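Local structure of endoglucanase (Thermotoga maritima, 2FVG) at residues Pro243-Tyr248 with Lys323-Val328; Thr302-Arg305 with Asn311-Ile314. The protein probably acts as an aminopeptidase of the M42 family, dependent on two divalent metal ions per subunit, although it carries the name endoglucanase. One frame throughout, in Å; residues are numbered along the deposited sequence.

Interaction 1. Residues Pro243-Tyr248 with Lys323-Val328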
loop_
_atom_site.group_PDB
_atom_site.type_symbol
_atom_site.label_atom_id
_atom_site.label_comp_id
_atom_site.label_asym_id
_atom_site.label_seq_id
_atom_site.Cartn_x
_atom_site.Cartn_y
_atom_site.Cartn_z
ATOM N N PRO A 243 2.210 -15.552 -2.792
ATOM C CA PRO A 243 2.975 -14.318 -2.878
ATOM C C PRO A 243 4.081 -14.443 -3.914
ATOM O O PRO A 243 4.686 -15.529 -4.064
ATOM C CB PRO A 243 3.592 -14.174 -1.488
ATOM C CG PRO A 243 3.540 -15.585 -0.882
ATOM C CD PRO A 243 2.267 -16.161 -1.444
ATOM N N ALA A 244 4.350 -13.334 -4.599
ATOM C CA ALA A 244 5.391 -13.231 -5.630
ATOM C C ALA A 244 6.697 -12.804 -4.991
ATOM O O ALA A 244 6.715 -11.857 -4.219
ATOM C CB ALA A 244 4.994 -12.170 -6.712
ATOM N N ILE A 245 7.794 -13.479 -5.337
ATOM C CA ILE A 245 9.115 -13.166 -4.781
ATOM C C ILE A 245 9.898 -12.467 -5.899
ATOM O O ILE A 245 10.129 -13.048 -6.957
ATOM C CB ILE A 245 9.779 -14.461 -4.215
ATOM C CG1 ILE A 245 8.847 -15.086 -3.164
ATOM C CG2 ILE A 245 11.114 -14.170 -3.531
ATOM C CD1 ILE A 245 9.324 -16.422 -2.650
ATOM N N THR A 246 10.218 -11.186 -5.705
ATOM C CA THR A 246 10.937 -10.422 -6.697
ATOM C C THR A 246 12.402 -10.848 -6.815
ATOM O O THR A 246 13.100 -11.017 -5.815
ATOM C CB THR A 246 10.826 -8.909 -6.405
ATOM O OG1 THR A 246 9.450 -8.540 -6.413
ATOM C CG2 THR A 246 11.535 -8.088 -7.433
ATOM N N PHE A 247 12.859 -11.019 -8.048
ATOM C CA PHE A 247 14.248 -11.400 -8.322
ATOM C C PHE A 247 15.111 -10.163 -8.623
ATOM O O PHE A 247 16.257 -10.082 -8.193
ATOM C CB PHE A 247 14.313 -12.422 -9.471
ATOM C CG PHE A 247 15.719 -12.842 -9.846
ATOM C CD1 PHE A 247 16.376 -13.850 -9.146
ATOM C CD2 PHE A 247 16.377 -12.236 -10.906
ATOM C CE1 PHE A 247 17.670 -14.233 -9.497
ATOM C CE2 PHE A 247 17.674 -12.622 -11.263
ATOM C CZ PHE A 247 18.314 -13.620 -10.563
ATOM N N TYR A 248 14.547 -9.220 -9.369
ATOM C CA TYR A 248 15.204 -7.983 -9.725
ATOM C C TYR A 248 14.184 -6.862 -9.586
ATOM O O TYR A 248 13.042 -7.011 -10.041
ATOM C CB TYR A 248 15.694 -8.050 -11.175
ATOM C CG TYR A 248 16.090 -6.708 -11.770
ATOM C CD1 TYR A 248 17.367 -6.182 -11.573
ATOM C CD2 TYR A 248 15.183 -5.974 -12.546
ATOM C CE1 TYR A 248 17.729 -4.941 -12.129
ATOM C CE2 TYR A 248 15.531 -4.744 -13.107
ATOM C CZ TYR A 248 16.804 -4.237 -12.899
ATOM O OH TYR A 248 17.147 -3.025 -13.469
ATOM N N LYS A 323 1.291 -13.203 4.587
ATOM C CA LYS A 323 1.377 -13.007 6.025
ATOM C C LYS A 323 2.174 -14.150 6.672
ATOM O O LYS A 323 3.012 -13.905 7.541
ATOM C CB LYS A 323 -0.029 -12.928 6.624
ATOM C CG LYS A 323 -0.060 -12.845 8.147
ATOM C CD LYS A 323 -1.406 -13.235 8.745
ATOM C CE LYS A 323 -1.570 -14.757 8.867
ATOM N NZ LYS A 323 -2.862 -15.149 9.527
ATOM N N LYS A 324 1.912 -15.399 6.275
ATOM C CA LYS A 324 2.658 -16.539 6.830
ATOM C C LYS A 324 4.147 -16.395 6.553
ATOM O O LYS A 324 4.958 -16.551 7.439
ATOM C CB LYS A 324 2.189 -17.873 6.250
ATOM C CG LYS A 324 0.931 -18.492 6.850
ATOM C CD LYS A 324 0.728 -19.881 6.230
ATOM C CE LYS A 324 -0.530 -20.591 6.716
ATOM N NZ LYS A 324 -1.776 -19.935 6.242
ATOM N N LEU A 325 4.495 -16.103 5.307
ATOM C CA LEU A 325 5.888 -15.938 4.885
ATOM C C LEU A 325 6.630 -14.825 5.635
ATOM O O LEU A 325 7.758 -15.019 6.054
ATOM C CB LEU A 325 5.971 -15.709 3.367
ATOM C CG LEU A 325 7.346 -15.674 2.704
ATOM C CD1 LEU A 325 8.173 -16.932 3.042
ATOM C CD2 LEU A 325 7.202 -15.505 1.203
ATOM N N ILE A 326 6.006 -13.667 5.787
ATOM C CA ILE A 326 6.608 -12.562 6.515
ATOM C C ILE A 326 6.826 -12.980 7.983
ATOM O O ILE A 326 7.869 -12.703 8.559
ATOM C CB ILE A 326 5.696 -11.290 6.495
ATOM C CG1 ILE A 326 5.501 -10.720 5.075
ATOM C CG2 ILE A 326 6.253 -10.205 7.402
ATOM C CD1 ILE A 326 6.799 -10.442 4.332
ATOM N N LYS A 327 5.861 -13.671 8.579
ATOM C CA LYS A 327 5.993 -14.041 9.977
ATOM C C LYS A 327 7.179 -14.992 10.212
ATOM O O LYS A 327 7.941 -14.806 11.162
ATOM C CB LYS A 327 4.694 -14.622 10.518
ATOM C CG LYS A 327 4.715 -14.776 12.004
ATOM C CD LYS A 327 3.465 -15.422 12.526
ATOM C CE LYS A 327 3.556 -15.499 14.033
ATOM N NZ LYS A 327 2.297 -15.979 14.660
ATOM N N VAL A 328 7.334 -15.986 9.338
ATOM C CA VAL A 328 8.444 -16.942 9.418
ATOM C C VAL A 328 9.784 -16.255 9.155
ATOM O O VAL A 328 10.746 -16.509 9.862
ATOM C CB VAL A 328 8.275 -18.141 8.463
ATOM C CG1 VAL A 328 9.370 -19.196 8.746
ATOM C CG2 VAL A 328 6.911 -18.775 8.655
#

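Interaction 2. Residues Thr302-Arg305 with Asn311-Ile314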
loop_
_atom_site.group_PDB
_atom_site.type_symbol
_atom_site.label_atom_id
_atom_site.label_comp_id
_atom_site.label_asym_id
_atom_site.label_seq_id
_atom_site.Cartn_x
_atom_site.Cartn_y
_atom_site.Cartn_z
ATOM N N THR A 302 1.814 -9.385 -2.776
ATOM C CA THR A 302 0.527 -10.036 -2.895
ATOM C C THR A 302 0.036 -9.704 -4.323
ATOM O O THR A 302 0.028 -8.541 -4.727
ATOM C CB THR A 302 -0.473 -9.499 -1.843
ATOM O OG1 THR A 302 0.055 -9.756 -0.543
ATOM C CG2 THR A 302 -1.853 -10.219 -1.950
ATOM N N PRO A 303 -0.334 -10.727 -5.113
ATOM C CA PRO A 303 -0.868 -10.450 -6.460
ATOM C C PRO A 303 -2.228 -9.747 -6.382
ATOM O O PRO A 303 -2.992 -9.984 -5.454
ATOM C CB PRO A 303 -1.076 -11.857 -7.060
ATOM C CG PRO A 303 -0.269 -12.777 -6.210
ATOM C CD PRO A 303 -0.271 -12.169 -4.827
ATOM N N ALA A 304 -2.507 -8.877 -7.347
ATOM C CA ALA A 304 -3.799 -8.211 -7.459
ATOM C C ALA A 304 -4.081 -8.153 -8.954
ATOM O O ALA A 304 -3.157 -8.213 -9.748
ATOM C CB ALA A 304 -3.728 -6.791 -6.879
ATOM N N ARG A 305 -5.346 -8.041 -9.343
ATOM C CA ARG A 305 -5.698 -7.892 -10.748
ATOM C C ARG A 305 -6.735 -6.791 -10.877
ATOM O O ARG A 305 -7.729 -6.808 -10.160
ATOM C CB ARG A 305 -6.255 -9.217 -11.301
ATOM C CG ARG A 305 -6.691 -9.150 -12.751
ATOM C CD ARG A 305 -6.813 -10.537 -13.400
ATOM N NE ARG A 305 -7.081 -10.416 -14.842
ATOM C CZ ARG A 305 -8.158 -10.883 -15.486
ATOM N NH1 ARG A 305 -9.102 -11.593 -14.862
ATOM N NH2 ARG A 305 -8.263 -10.684 -16.789
ATOM N N ASN A 311 -10.708 0.010 -8.639
ATOM C CA ASN A 311 -10.712 -1.315 -8.013
ATOM C C ASN A 311 -9.809 -2.396 -8.575
ATOM O O ASN A 311 -9.533 -2.447 -9.778
ATOM C CB ASN A 311 -12.138 -1.839 -7.971
ATOM C CG ASN A 311 -12.999 -1.027 -7.066
ATOM O OD1 ASN A 311 -12.518 -0.495 -6.067
ATOM N ND2 ASN A 311 -14.276 -0.910 -7.397
ATOM N N SER A 312 -9.358 -3.261 -7.679
ATOM C CA SER A 312 -8.627 -4.444 -8.072
ATOM C C SER A 312 -9.069 -5.589 -7.177
ATOM O O SER A 312 -9.869 -5.388 -6.261
ATOM C CB SER A 312 -7.114 -4.238 -8.049
ATOM O OG SER A 312 -6.656 -4.045 -6.743
ATOM N N ILE A 313 -8.530 -6.779 -7.435
ATOM C CA ILE A 313 -8.936 -7.994 -6.752
ATOM C C ILE A 313 -7.752 -8.685 -6.133
ATOM O O ILE A 313 -6.713 -8.795 -6.770
ATOM C CB ILE A 313 -9.522 -8.982 -7.803
ATOM C CG1 ILE A 313 -10.524 -8.272 -8.745
ATOM C CG2 ILE A 313 -10.148 -10.221 -7.154
ATOM C CD1 ILE A 313 -10.761 -9.002 -10.041
ATOM N N ILE A 314 -7.887 -9.134 -4.885
ATOM C CA ILE A 314 -6.852 -9.980 -4.301
ATOM C C ILE A 314 -7.474 -11.321 -3.906
ATOM O O ILE A 314 -8.683 -11.413 -3.676
ATOM C CB ILE A 314 -6.125 -9.354 -3.087
ATOM C CG1 ILE A 314 -7.063 -9.200 -1.891
ATOM C CG2 ILE A 314 -5.442 -8.041 -3.474
ATOM C CD1 ILE A 314 -6.326 -9.028 -0.581
#

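Interaction 1. Residues Pro243-Tyr248 with Lys323-Val328
Leu325 reaches out from its helix and sets one methyl, CD2, against the CG corner of the Pro243 ring and near the tip of Ile245. The torsions explain that reach: CG stands anti to the backbone N (chi1 -173°), and the next torsion carries CD2 on anti to CA, so this branch projects toward the strand while CD1 turns elsewhere. CD2 lies 4.2 Å from Pro243 CG, the ring atom that does the touching. Its second neighbour comes from another direction. Ile245 is extended, with CD1 anti to CA (chi2 174°), and that terminal methyl stops 4.5 Å from Leu325 CD2. Seen from CD2, the two partners lie about 90° apart, so the methyl sits across the gap between proline ring and isoleucine tip and does not stack squarely on either. No hydrogen bond crosses between 243-248 and 323-328; the contact is small, wholly apolar and buried, held by dispersion and the exclusion of water. The backbones stay well apart, with Pro243 CA and Leu325 CA 8.4 Å from each other.

Neighbouring elements close the apolar surroundings. Ile300 of strand 297-306 touches both Pro243 and Leu325, and helix 256-268 brings Ile262 and Phe259 against Ile245 and Thr265 against Leu325. Backbone bonds from Ala244 to Ser301 and from Pro243 and Ile245 to Gln274 tie the short strand into the sheet. The arrangement is that of a helix packed on a mixed beta-sheet, here helix 316-332 against strand 244-245 in the alpha/beta catalytic domain of an M42 peptidase.

Interaction 2. Residues Thr302-Arg305 with Asn311-Ile314
Ile313 lies beside the carbonyl of Arg305 along the length of its side chain. CB is 3.7 Å from Arg305 O; CG1, held anti to the carbonyl carbon and beside the backbone N (chi1 -47°), comes to 3.5 Å of the same oxygen; and CD1 at the tip remains close to it. That oxygen accepts the N-H of Ile313, Ile313 N to Arg305 O being 2.8 Å, with the donor tilted 32° from the carbonyl plane. The return bond, Arg305 N to Ile313 O at 3.0 Å, lies in the carbonyl plane on a lone pair. Together they make an antiparallel hydrogen-bonded pair. Ile313 O also receives a CA-H contact from Ala304 CA at 3.1 Å.

Arg305 and Ile313 face the same side of the sheet, but the arginine runs on to a salt bridge between its NE and Glu231. Beside the pair, Ala304 CB lies 4.0 Å from Ile314 CG2 and equally far from Ser312 OG. Phe166 of helix 166-180 packs on Ser312 and Ile314, while Gly163 of strand 160-163 hydrogen-bonds the backbone of Ser312. The strands join as a beta-hairpin whose connecting loop carries His308, a predicted metal ligand, which places the contact at the margin of the probable two-metal site of the M42 fold.

Interactions 1 and 2 belong to one sheet and lean on the same strand: along the same edge, 297-306 pairs with 244-245 near Ser301 and, further on, with 312-315 at Arg305; strand 215-224 takes its other edge. Their centres are 16 Å apart, and their nearest atoms, about 4 Å apart, do not touch. The chain joins them too, since helix 316-332, which supplies Leu325, follows directly on strand 312-315, and Thr302 OG1 is hydrogen-bonded to Thr322 OG1 of that helix. Interaction 2 is the closer to the predicted metal site: the side chain of Ser312 is about 6 Å from that of Asp167, whereas the Pro243 side chain lies about 10 Å from that of Glu220.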